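Local coordinates for PTS system, IIA component (Streptococcus pneumoniae serotype 4, PDB 5T3U), which probably relays phosphoryl groups as the mannose-family IIA component of the sugar phosphotransferase system associated with fucose utilization, at residues G22-M25 / T26-F30; E33-N36 / D37-R40; F57-Q60 / V61-L65; L120-I123 / V124-Q128. One frame throughout, in Å; residues are numbered along the deposited sequence.

Interaction 1 of 4, residues G22-M25 / T26-F30; sequences GALM and TAEMF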
loop_
_atom_site.group_PDB
_atom_site.type_symbol
_atom_site.label_atom_id
_atom_site.label_comp_id
_atom_site.label_asym_id
_atom_site.label_seq_id
_atom_site.Cartn_x
_atom_site.Cartn_y
_atom_site.Cartn_z
ATOM N N GLY A 22 -1.923 -0.701 8.934
ATOM C CA GLY A 22 -2.286 0.628 8.453
ATOM C C GLY A 22 -3.170 0.563 7.221
ATOM O O GLY A 22 -4.121 1.342 7.101
ATOM N N ALA A 23 -2.871 -0.358 6.310
ATOM C CA ALA A 23 -3.764 -0.593 5.161
ATOM C C ALA A 23 -5.179 -1.018 5.571
ATOM O O ALA A 23 -6.159 -0.519 5.025
ATOM C CB ALA A 23 -3.160 -1.595 4.186
ATOM N N LEU A 24 -5.304 -1.891 6.558
ATOM C CA LEU A 24 -6.650 -2.305 6.979
ATOM C C LEU A 24 -7.415 -1.157 7.585
ATOM O O LEU A 24 -8.566 -0.976 7.263
ATOM C CB LEU A 24 -6.631 -3.463 7.983
ATOM C CG LEU A 24 -8.031 -3.981 8.393
ATOM C CD1 LEU A 24 -8.964 -4.378 7.181
ATOM C CD2 LEU A 24 -7.890 -5.168 9.364
ATOM N N MET A 25 -6.779 -0.429 8.499
ATOM C CA MET A 25 -7.363 0.743 9.165
ATOM C C MET A 25 -7.929 1.698 8.111
ATOM O O MET A 25 -9.094 2.089 8.175
ATOM C CB MET A 25 -6.272 1.452 9.991
ATOM C CG MET A 25 -6.732 2.617 10.785
ATOM S SD MET A 25 -6.843 4.184 9.834
ATOM C CE MET A 25 -7.241 5.242 11.249
ATOM N N THR A 26 -7.114 2.008 7.105
ATOM C CA THR A 26 -7.530 2.898 6.017
ATOM C C THR A 26 -8.661 2.289 5.199
ATOM O O THR A 26 -9.628 2.979 4.868
ATOM C CB THR A 26 -6.345 3.221 5.128
ATOM O OG1 THR A 26 -5.413 3.994 5.888
ATOM C CG2 THR A 26 -6.761 4.005 3.883
ATOM N N ALA A 27 -8.558 0.997 4.875
ATOM C CA ALA A 27 -9.613 0.339 4.101
ATOM C C ALA A 27 -10.955 0.399 4.836
ATOM O O ALA A 27 -11.995 0.544 4.194
ATOM C CB ALA A 27 -9.239 -1.150 3.747
ATOM N N GLU A 28 -10.917 0.313 6.174
ATOM C CA GLU A 28 -12.134 0.331 6.987
ATOM C C GLU A 28 -12.803 1.706 6.982
ATOM O O GLU A 28 -14.023 1.815 7.225
ATOM C CB GLU A 28 -11.857 -0.163 8.409
ATOM C CG GLU A 28 -11.521 -1.673 8.438
ATOM C CD GLU A 28 -11.037 -2.167 9.775
ATOM O OE1 GLU A 28 -10.232 -1.474 10.440
ATOM O OE2 GLU A 28 -11.442 -3.279 10.164
ATOM N N MET A 29 -12.021 2.740 6.664
ATOM C CA MET A 29 -12.586 4.086 6.525
ATOM C C MET A 29 -13.496 4.133 5.314
ATOM O O MET A 29 -14.412 4.951 5.261
ATOM C CB MET A 29 -11.497 5.139 6.426
ATOM C CG MET A 29 -10.775 5.371 7.746
ATOM S SD MET A 29 -9.447 6.591 7.634
ATOM C CE MET A 29 -10.397 8.063 7.221
ATOM N N PHE A 30 -13.268 3.237 4.361
ATOM C CA PHE A 30 -14.111 3.154 3.176
ATOM C C PHE A 30 -15.212 2.108 3.256
ATOM O O PHE A 30 -16.317 2.361 2.817
ATOM C CB PHE A 30 -13.254 2.944 1.914
ATOM C CG PHE A 30 -12.284 4.071 1.670
ATOM C CD1 PHE A 30 -12.729 5.283 1.142
ATOM C CD2 PHE A 30 -10.951 3.932 1.990
ATOM C CE1 PHE A 30 -11.843 6.346 0.939
ATOM C CE2 PHE A 30 -10.057 4.977 1.778
ATOM C CZ PHE A 30 -10.504 6.191 1.274
#
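Ala23 O receives the backbone N-H of Ala27, with 2.8 Å between Ala23 O and Ala27 N, the shortest of the i to i+4 bonds in this piece of helix 19-31. Thr26 N bonds Gly22 O in the same way, and Glu28 N meets Leu24 O at 2.9 Å. The next bond in the series is slacker: Met29 N reaches Met25 O only weakly, at 3.4 Å.

Among the side chains, Leu24 and Glu28 cross obliquely. With Leu24 CG anti to the backbone N (chi1 -177°), the branch approaches the acid, and Leu24 CG lies 3.8 Å from Glu28 CD. Leu24 CD1 lies 3.9 Å from Glu28 CG, so the aliphatic stem of the glutamate serves as apolar cover. Its carboxylate has a polar partner, OE2 being hydrogen-bonded to Thr34 OG1. On another side of the helix the flexible thioethers of Met25 and Met29 meet loosely, Met25 SD to Met29 SD at 4.2 Å, and both pack on Gly17 of the second subunit. Thr26 suits this interface because its hydroxyl can bond both His16 O and Phe19 N of that subunit.

The small methyls of Ala23 and Ala27 let Leu107 of helix 104-112 come close, while Leu24 packs on Val39 and Thr41. The helix thus lies between helix 104-112, strand 39-44 and the second subunit, as the crossover linking strands 7-16 and 39-44.

Interaction 2 of 4, residues E33-N36 / D37-R40; sequences ETTN and DRVR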
loop_
_atom_site.group_PDB
_atom_site.type_symbol
_atom_site.label_atom_id
_atom_site.label_comp_id
_atom_site.label_asym_id
_atom_site.label_seq_id
_atom_site.Cartn_x
_atom_site.Cartn_y
_atom_site.Cartn_z
ATOM N N GLU A 33 -15.890 -1.223 9.550
ATOM C CA GLU A 33 -15.077 -2.054 10.436
ATOM C C GLU A 33 -15.208 -3.545 10.065
ATOM O O GLU A 33 -16.293 -4.006 9.764
ATOM C CB GLU A 33 -15.521 -1.814 11.895
ATOM C CG GLU A 33 -14.409 -2.057 12.935
ATOM C CD GLU A 33 -14.907 -2.759 14.212
ATOM O OE1 GLU A 33 -15.917 -3.506 14.134
ATOM O OE2 GLU A 33 -14.264 -2.606 15.281
ATOM N N THR A 34 -14.105 -4.285 10.040
ATOM C CA THR A 34 -14.182 -5.725 9.755
ATOM C C THR A 34 -14.016 -6.506 11.065
ATOM O O THR A 34 -13.613 -5.940 12.081
ATOM C CB THR A 34 -13.092 -6.202 8.738
ATOM O OG1 THR A 34 -11.798 -5.855 9.229
ATOM C CG2 THR A 34 -13.283 -5.571 7.369
ATOM N N THR A 35 -14.287 -7.811 11.027
ATOM C CA THR A 35 -14.024 -8.687 12.175
ATOM C C THR A 35 -12.997 -9.787 11.853
ATOM O O THR A 35 -12.753 -10.131 10.688
ATOM C CB THR A 35 -15.311 -9.351 12.705
ATOM O OG1 THR A 35 -15.876 -10.154 11.667
ATOM C CG2 THR A 35 -16.374 -8.280 13.145
ATOM N N ASN A 36 -12.449 -10.337 12.925
ATOM C CA ASN A 36 -11.382 -11.328 12.965
ATOM C C ASN A 36 -11.645 -12.670 12.268
ATOM O O ASN A 36 -10.723 -13.358 11.882
ATOM C CB ASN A 36 -11.131 -11.633 14.454
ATOM C CG ASN A 36 -9.696 -11.827 14.760
ATOM O OD1 ASN A 36 -8.822 -11.249 14.102
ATOM N ND2 ASN A 36 -9.415 -12.633 15.797
ATOM N N ASP A 37 -12.900 -13.060 12.140
ATOM C CA ASP A 37 -13.219 -14.272 11.410
ATOM C C ASP A 37 -13.227 -14.042 9.894
ATOM O O ASP A 37 -13.428 -14.993 9.150
ATOM C CB ASP A 37 -14.580 -14.841 11.854
ATOM C CG ASP A 37 -15.703 -13.838 11.689
ATOM O OD1 ASP A 37 -15.424 -12.623 11.748
ATOM O OD2 ASP A 37 -16.875 -14.251 11.516
ATOM N N ARG A 38 -13.065 -12.792 9.437
ATOM C CA ARG A 38 -13.047 -12.502 7.979
ATOM C C ARG A 38 -11.746 -11.864 7.500
ATOM O O ARG A 38 -11.308 -12.108 6.388
ATOM C CB ARG A 38 -14.193 -11.566 7.562
ATOM C CG ARG A 38 -15.563 -11.979 7.984
ATOM C CD ARG A 38 -15.957 -13.354 7.449
ATOM N NE ARG A 38 -15.823 -13.507 5.991
ATOM C CZ ARG A 38 -16.734 -13.134 5.090
ATOM N NH1 ARG A 38 -17.858 -12.538 5.466
ATOM N NH2 ARG A 38 -16.516 -13.343 3.790
ATOM N N VAL A 39 -11.154 -11.011 8.324
ATOM C CA VAL A 39 -9.963 -10.244 7.949
ATOM C C VAL A 39 -9.007 -10.132 9.098
ATOM O O VAL A 39 -9.407 -9.859 10.251
ATOM C CB VAL A 39 -10.316 -8.790 7.454
ATOM C CG1 VAL A 39 -9.043 -8.055 6.987
ATOM C CG2 VAL A 39 -11.347 -8.836 6.322
ATOM N N ARG A 40 -7.735 -10.368 8.787
ATOM C CA ARG A 40 -6.661 -10.252 9.784
ATOM C C ARG A 40 -5.436 -9.583 9.200
ATOM O O ARG A 40 -5.230 -9.602 7.986
ATOM C CB ARG A 40 -6.273 -11.648 10.311
ATOM C CG ARG A 40 -7.365 -12.238 11.217
ATOM C CD ARG A 40 -6.894 -13.560 11.832
ATOM N NE ARG A 40 -8.051 -14.313 12.309
ATOM C CZ ARG A 40 -7.976 -15.403 13.070
ATOM N NH1 ARG A 40 -6.790 -15.866 13.465
ATOM N NH2 ARG A 40 -9.097 -16.004 13.456
HETATM O O HOH W 1 -10.673 -7.441 11.159
#
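This is a type I turn, from Thr35 to Arg38, in the loop that brings the chain from helix 19-31 into strand 39-44. Two backbone donors grip Thr35 O at the turn: Arg38 N at 3.0 Å from above the carbonyl plane, and the N-H of Val39, the first strand residue, within that plane. Beside the turn, Thr35 and Asp37 point the same way, and Thr35 OG1 donates to Asp37 OD1 at 2.5 Å. The aspartate CG is placed between its backbone N and carbonyl carbon (chi1 57°), which turns the carboxylate back to this hydroxyl. Under the loop, Thr34 crosses Val39 at about a right angle, with 3.9 Å between Thr34 CG2 and Val39 CG2. Water 1 donates to both Thr34 OG1 and Val39 O, and that threonine hydroxyl also bonds Glu28.

Arg40 reaches back along the turn, with Arg40 NE 2.9 Å from Asn36 O in a nearly straight bond (170°). Asn36 ND2 lies over one face of the guanidinium, offset toward the rim, and the amide and guanidinium planes are 16° apart. With NE spent on a backbone oxygen the rotation of the guanidinium is restrained, and its NH1 meets Glu63 and Gln60. The positive charge of Arg40 is thus probably balanced by the carboxylate of Glu63, while its NE is held by the turn.

Interaction 3 of 4, residues F57-Q60 / V61-L65; sequences FKNQ and VDELL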
loop_
_atom_site.group_PDB
_atom_site.type_symbol
_atom_site.label_atom_id
_atom_site.label_comp_id
_atom_site.label_asym_id
_atom_site.label_seq_id
_atom_site.Cartn_x
_atom_site.Cartn_y
_atom_site.Cartn_z
ATOM N N PHE A 57 1.959 -16.691 11.287
ATOM C CA PHE A 57 1.445 -16.641 9.921
ATOM C C PHE A 57 0.596 -17.862 9.556
ATOM O O PHE A 57 -0.531 -17.730 9.075
ATOM C CB PHE A 57 2.583 -16.461 8.888
ATOM C CG PHE A 57 2.074 -16.255 7.492
ATOM C CD1 PHE A 57 1.891 -14.980 6.987
ATOM C CD2 PHE A 57 1.713 -17.335 6.705
ATOM C CE1 PHE A 57 1.359 -14.786 5.699
ATOM C CE2 PHE A 57 1.188 -17.157 5.434
ATOM C CZ PHE A 57 1.009 -15.862 4.936
ATOM N N LYS A 58 1.168 -19.054 9.759
ATOM C CA LYS A 58 0.477 -20.300 9.479
ATOM C C LYS A 58 -0.838 -20.345 10.236
ATOM O O LYS A 58 -1.870 -20.652 9.661
ATOM C CB LYS A 58 1.367 -21.510 9.822
ATOM C CG LYS A 58 0.692 -22.891 9.631
ATOM C CD LYS A 58 1.596 -24.028 10.189
ATOM C CE LYS A 58 1.091 -25.435 9.796
ATOM N NZ LYS A 58 -0.342 -25.652 10.227
ATOM N N ASN A 59 -0.791 -20.029 11.522
ATOM C CA ASN A 59 -1.981 -19.989 12.377
ATOM C C ASN A 59 -3.062 -19.020 11.919
ATOM O O ASN A 59 -4.244 -19.347 11.985
ATOM C CB ASN A 59 -1.575 -19.676 13.839
ATOM C CG ASN A 59 -0.984 -20.887 14.564
ATOM O OD1 ASN A 59 -1.055 -22.025 14.079
ATOM N ND2 ASN A 59 -0.403 -20.648 15.739
ATOM N N GLN A 60 -2.676 -17.825 11.458
ATOM C CA GLN A 60 -3.661 -16.860 10.902
ATOM C C GLN A 60 -4.386 -17.422 9.680
ATOM O O GLN A 60 -5.616 -17.268 9.564
ATOM C CB GLN A 60 -3.013 -15.507 10.521
ATOM C CG GLN A 60 -2.336 -14.762 11.653
ATOM C CD GLN A 60 -3.321 -14.106 12.583
ATOM O OE1 GLN A 60 -4.031 -14.786 13.334
ATOM N NE2 GLN A 60 -3.370 -12.752 12.552
ATOM N N VAL A 61 -3.653 -18.063 8.767
ATOM C CA VAL A 61 -4.303 -18.605 7.561
ATOM C C VAL A 61 -5.225 -19.793 7.917
ATOM O O VAL A 61 -6.374 -19.849 7.459
ATOM C CB VAL A 61 -3.319 -19.009 6.446
ATOM C CG1 VAL A 61 -4.066 -19.689 5.287
ATOM C CG2 VAL A 61 -2.540 -17.807 5.902
ATOM N N ASP A 62 -4.720 -20.721 8.741
ATOM C CA ASP A 62 -5.492 -21.890 9.192
ATOM C C ASP A 62 -6.791 -21.474 9.869
ATOM O O ASP A 62 -7.863 -21.995 9.554
ATOM C CB ASP A 62 -4.670 -22.734 10.183
ATOM C CG ASP A 62 -3.513 -23.464 9.525
ATOM O OD1 ASP A 62 -3.503 -23.616 8.283
ATOM O OD2 ASP A 62 -2.610 -23.927 10.261
ATOM N N GLU A 63 -6.702 -20.527 10.789
ATOM C CA GLU A 63 -7.892 -20.066 11.498
ATOM C C GLU A 63 -8.916 -19.350 10.624
ATOM O O GLU A 63 -10.122 -19.458 10.837
ATOM C CB GLU A 63 -7.505 -19.234 12.715
ATOM C CG GLU A 63 -6.960 -20.121 13.825
ATOM C CD GLU A 63 -6.184 -19.358 14.877
ATOM O OE1 GLU A 63 -5.180 -19.926 15.365
ATOM O OE2 GLU A 63 -6.562 -18.207 15.214
ATOM N N LEU A 64 -8.437 -18.660 9.598
ATOM C CA LEU A 64 -9.325 -18.012 8.658
ATOM C C LEU A 64 -10.021 -19.089 7.838
ATOM O O LEU A 64 -11.193 -18.947 7.508
ATOM C CB LEU A 64 -8.568 -16.971 7.804
ATOM C CG LEU A 64 -8.357 -15.594 8.482
ATOM C CD1 LEU A 64 -7.421 -14.669 7.670
ATOM C CD2 LEU A 64 -9.696 -14.866 8.775
ATOM N N LEU A 65 -9.319 -20.177 7.531
ATOM C CA LEU A 65 -9.947 -21.303 6.809
ATOM C C LEU A 65 -11.022 -22.071 7.602
ATOM O O LEU A 65 -11.860 -22.790 6.992
ATOM C CB LEU A 65 -8.909 -22.262 6.190
ATOM C CG LEU A 65 -8.073 -21.768 4.996
ATOM C CD1 LEU A 65 -6.792 -22.618 4.840
ATOM C CD2 LEU A 65 -8.877 -21.722 3.687
HETATM O O HOH W 2 -1.227 -25.255 7.452
HETATM O O HOH W 3 -2.588 -23.666 12.908
#
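Lys58 and Asp62 cross one another on the outer side of helix 50-65, and their charged ends form an i to i+4 salt bridge. Lys58 runs extended until its last torsion, where a bend (chi4 -56°) swings the ammonium toward the acid, leaving Lys58 NZ 2.8 Å from Asp62 OD2. The lysine uses the syn lone pair of that oxygen. Two waters complete the group: water 2 links Lys58 NZ to Asp62 OD1, and water 3 donates to Asp62 OD2 and to Asn59 OD1.

Phe57 and Val61 behave differently, lying side by side and pointing the same way into the protein. Val61 CG2 comes obliquely to the ring, 3.8 Å from Phe57 CE2, and the branched side chain lies beside the aromatic one. Glu63 runs extended past Asn59, with Glu63 OE1 3.9 Å from Asn59 CB, and the polar ends of Glu63 and Gln60 turn to Arg40 of strand 39-44. Beneath all this, Asp62 N bonds Lys58 O at 3.0 Å.

Phe57 and Val61 rest on strands 7-16 and 68-75, with helix 81-90 alongside, whereas lysine, aspartate and asparagine carry the side toward solvent. Such an amphipathic helix covering one face of the sheet is characteristic of a three-layer alpha/beta/alpha fold built on parallel strands.

Interaction 4 of 4, residues L120-I123 / V124-Q128; sequences LEEI and VHNAQ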
loop_
_atom_site.group_PDB
_atom_site.type_symbol
_atom_site.label_atom_id
_atom_site.label_comp_id
_atom_site.label_asym_id
_atom_site.label_seq_id
_atom_site.Cartn_x
_atom_site.Cartn_y
_atom_site.Cartn_z
ATOM N N LEU A 120 -10.883 -13.016 -9.751
ATOM C CA LEU A 120 -9.663 -12.531 -9.114
ATOM C C LEU A 120 -8.679 -11.918 -10.108
ATOM O O LEU A 120 -7.985 -10.951 -9.775
ATOM C CB LEU A 120 -8.977 -13.643 -8.291
ATOM C CG LEU A 120 -7.746 -13.209 -7.451
ATOM C CD1 LEU A 120 -8.067 -12.049 -6.489
ATOM C CD2 LEU A 120 -7.082 -14.374 -6.661
ATOM N N GLU A 121 -8.608 -12.485 -11.321
ATOM C CA GLU A 121 -7.711 -11.950 -12.335
ATOM C C GLU A 121 -8.097 -10.517 -12.648
ATOM O O GLU A 121 -7.223 -9.638 -12.749
ATOM C CB GLU A 121 -7.712 -12.818 -13.609
ATOM C CG GLU A 121 -7.002 -14.195 -13.406
ATOM C CD GLU A 121 -7.697 -15.061 -12.323
ATOM O OE1 GLU A 121 -8.941 -15.305 -12.446
ATOM O OE2 GLU A 121 -7.005 -15.472 -11.338
ATOM N N GLU A 122 -9.408 -10.289 -12.775
ATOM C CA GLU A 122 -9.935 -8.986 -13.112
ATOM C C GLU A 122 -9.704 -7.990 -11.969
ATOM O O GLU A 122 -9.353 -6.833 -12.198
ATOM C CB GLU A 122 -11.415 -9.154 -13.374
ATOM C CG GLU A 122 -12.089 -8.085 -14.147
ATOM C CD GLU A 122 -13.519 -8.511 -14.495
ATOM O OE1 GLU A 122 -13.687 -9.496 -15.262
ATOM O OE2 GLU A 122 -14.467 -7.891 -13.959
ATOM N N ILE A 123 -9.896 -8.447 -10.739
ATOM C CA ILE A 123 -9.643 -7.625 -9.547
ATOM C C ILE A 123 -8.176 -7.214 -9.499
ATOM O O ILE A 123 -7.876 -6.041 -9.321
ATOM C CB ILE A 123 -10.069 -8.352 -8.252
ATOM C CG1 ILE A 123 -11.606 -8.426 -8.205
ATOM C CG2 ILE A 123 -9.477 -7.659 -7.005
ATOM C CD1 ILE A 123 -12.180 -9.035 -6.949
ATOM N N VAL A 124 -7.278 -8.169 -9.705
ATOM C CA VAL A 124 -5.828 -7.890 -9.742
ATOM C C VAL A 124 -5.454 -6.897 -10.870
ATOM O O VAL A 124 -4.774 -5.898 -10.628
ATOM C CB VAL A 124 -4.990 -9.180 -9.796
ATOM C CG1 VAL A 124 -3.474 -8.870 -10.085
ATOM C CG2 VAL A 124 -5.146 -9.936 -8.451
ATOM N N HIS A 125 -5.937 -7.171 -12.078
ATOM C CA HIS A 125 -5.732 -6.299 -13.224
ATOM C C HIS A 125 -6.234 -4.877 -12.914
ATOM O O HIS A 125 -5.541 -3.903 -13.187
ATOM C CB HIS A 125 -6.416 -6.883 -14.479
ATOM C CG HIS A 125 -6.271 -6.030 -15.707
ATOM N ND1 HIS A 125 -5.080 -5.898 -16.391
ATOM C CD2 HIS A 125 -7.170 -5.264 -16.373
ATOM C CE1 HIS A 125 -5.250 -5.089 -17.423
ATOM N NE2 HIS A 125 -6.508 -4.689 -17.432
ATOM N N ASN A 126 -7.420 -4.752 -12.326
ATOM C CA ASN A 126 -7.928 -3.421 -12.003
ATOM C C ASN A 126 -7.095 -2.705 -10.912
ATOM O O ASN A 126 -6.954 -1.483 -10.939
ATOM C CB ASN A 126 -9.394 -3.475 -11.565
ATOM C CG ASN A 126 -10.364 -3.831 -12.703
ATOM O OD1 ASN A 126 -10.052 -3.760 -13.899
ATOM N ND2 ASN A 126 -11.576 -4.170 -12.313
ATOM N N ALA A 127 -6.575 -3.468 -9.960
ATOM C CA ALA A 127 -5.727 -2.921 -8.904
ATOM C C ALA A 127 -4.395 -2.405 -9.453
ATOM O O ALA A 127 -3.904 -1.373 -8.967
ATOM C CB ALA A 127 -5.477 -3.957 -7.821
ATOM N N GLN A 128 -3.812 -3.117 -10.429
ATOM C CA GLN A 128 -2.618 -2.623 -11.153
ATOM C C GLN A 128 -2.906 -1.289 -11.854
ATOM O O GLN A 128 -2.112 -0.364 -11.772
ATOM C CB GLN A 128 -2.099 -3.637 -12.192
ATOM C CG GLN A 128 -1.596 -4.950 -11.582
ATOM C CD GLN A 128 -1.314 -6.007 -12.630
ATOM O OE1 GLN A 128 -1.932 -6.006 -13.702
ATOM N NE2 GLN A 128 -0.391 -6.934 -12.322
#
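Leu120 and Val124 make the apolar side of this first part of helix 120-129, where their branched side chains cross with Leu120 CD1 4.1 Å from Val124 CG2. Val124 CG2, anti to its own carbonyl carbon, faces back up the helix and lies 3.3 Å from Leu120 O. Main-chain bonding is regular beneath: Val124 N donates to Leu120 O at 2.9 Å, and Ala127 N to Ile123 O at 3.0 Å. Ile123 and Val124 are buried, Leu120 only partly, and the short Ala127 leaves room for a neighbouring helix to come near.

The other side is polar and much looser. Glu121, Glu122, His125 and Asn126 are exposed, and the closest approach between the side chains of the second and fourth of these is 4.4 Å, from Glu122 CG to Asn126 ND2. Asn126 CG lies nearer to the main chain, 3.2 Å from Glu122 O, although its amide nitrogen is badly angled to bond there. Two acids in the first turn suit a helix start, where they would probably interact well with the helix dipole.

Leu106 of helix 104-112 packs against both Ile123 and Ala127. Val124 rests on Val99 of strand 96-100, and Leu120 on Asp97 of the same strand. Leu131 of the second subunit covers Val124 and Ala127, placing this helix between strand 96-100, helix 104-112 and the partner chain.

From the N terminus the four contacts come in series, and none nests in or crosses another; each is a local one, and the joining is done by their neighbours. Interaction 1 lies in helix 19-31, and the chain then bends through interaction 2 into strand 39-44, so that interactions 1 and 2 touch. Interaction 2 also touches interaction 3, because Leu64 of helix 50-65 packs against the backbone of Asn36 and Asp37. The turn therefore ties two helices to strand 39-44, outermost of the sheet within this chain. Interaction 4, late in the chain, touches none of the others and lies about 24 Å, centre to centre, from interaction 3. Like interaction 1, it meets the second subunit.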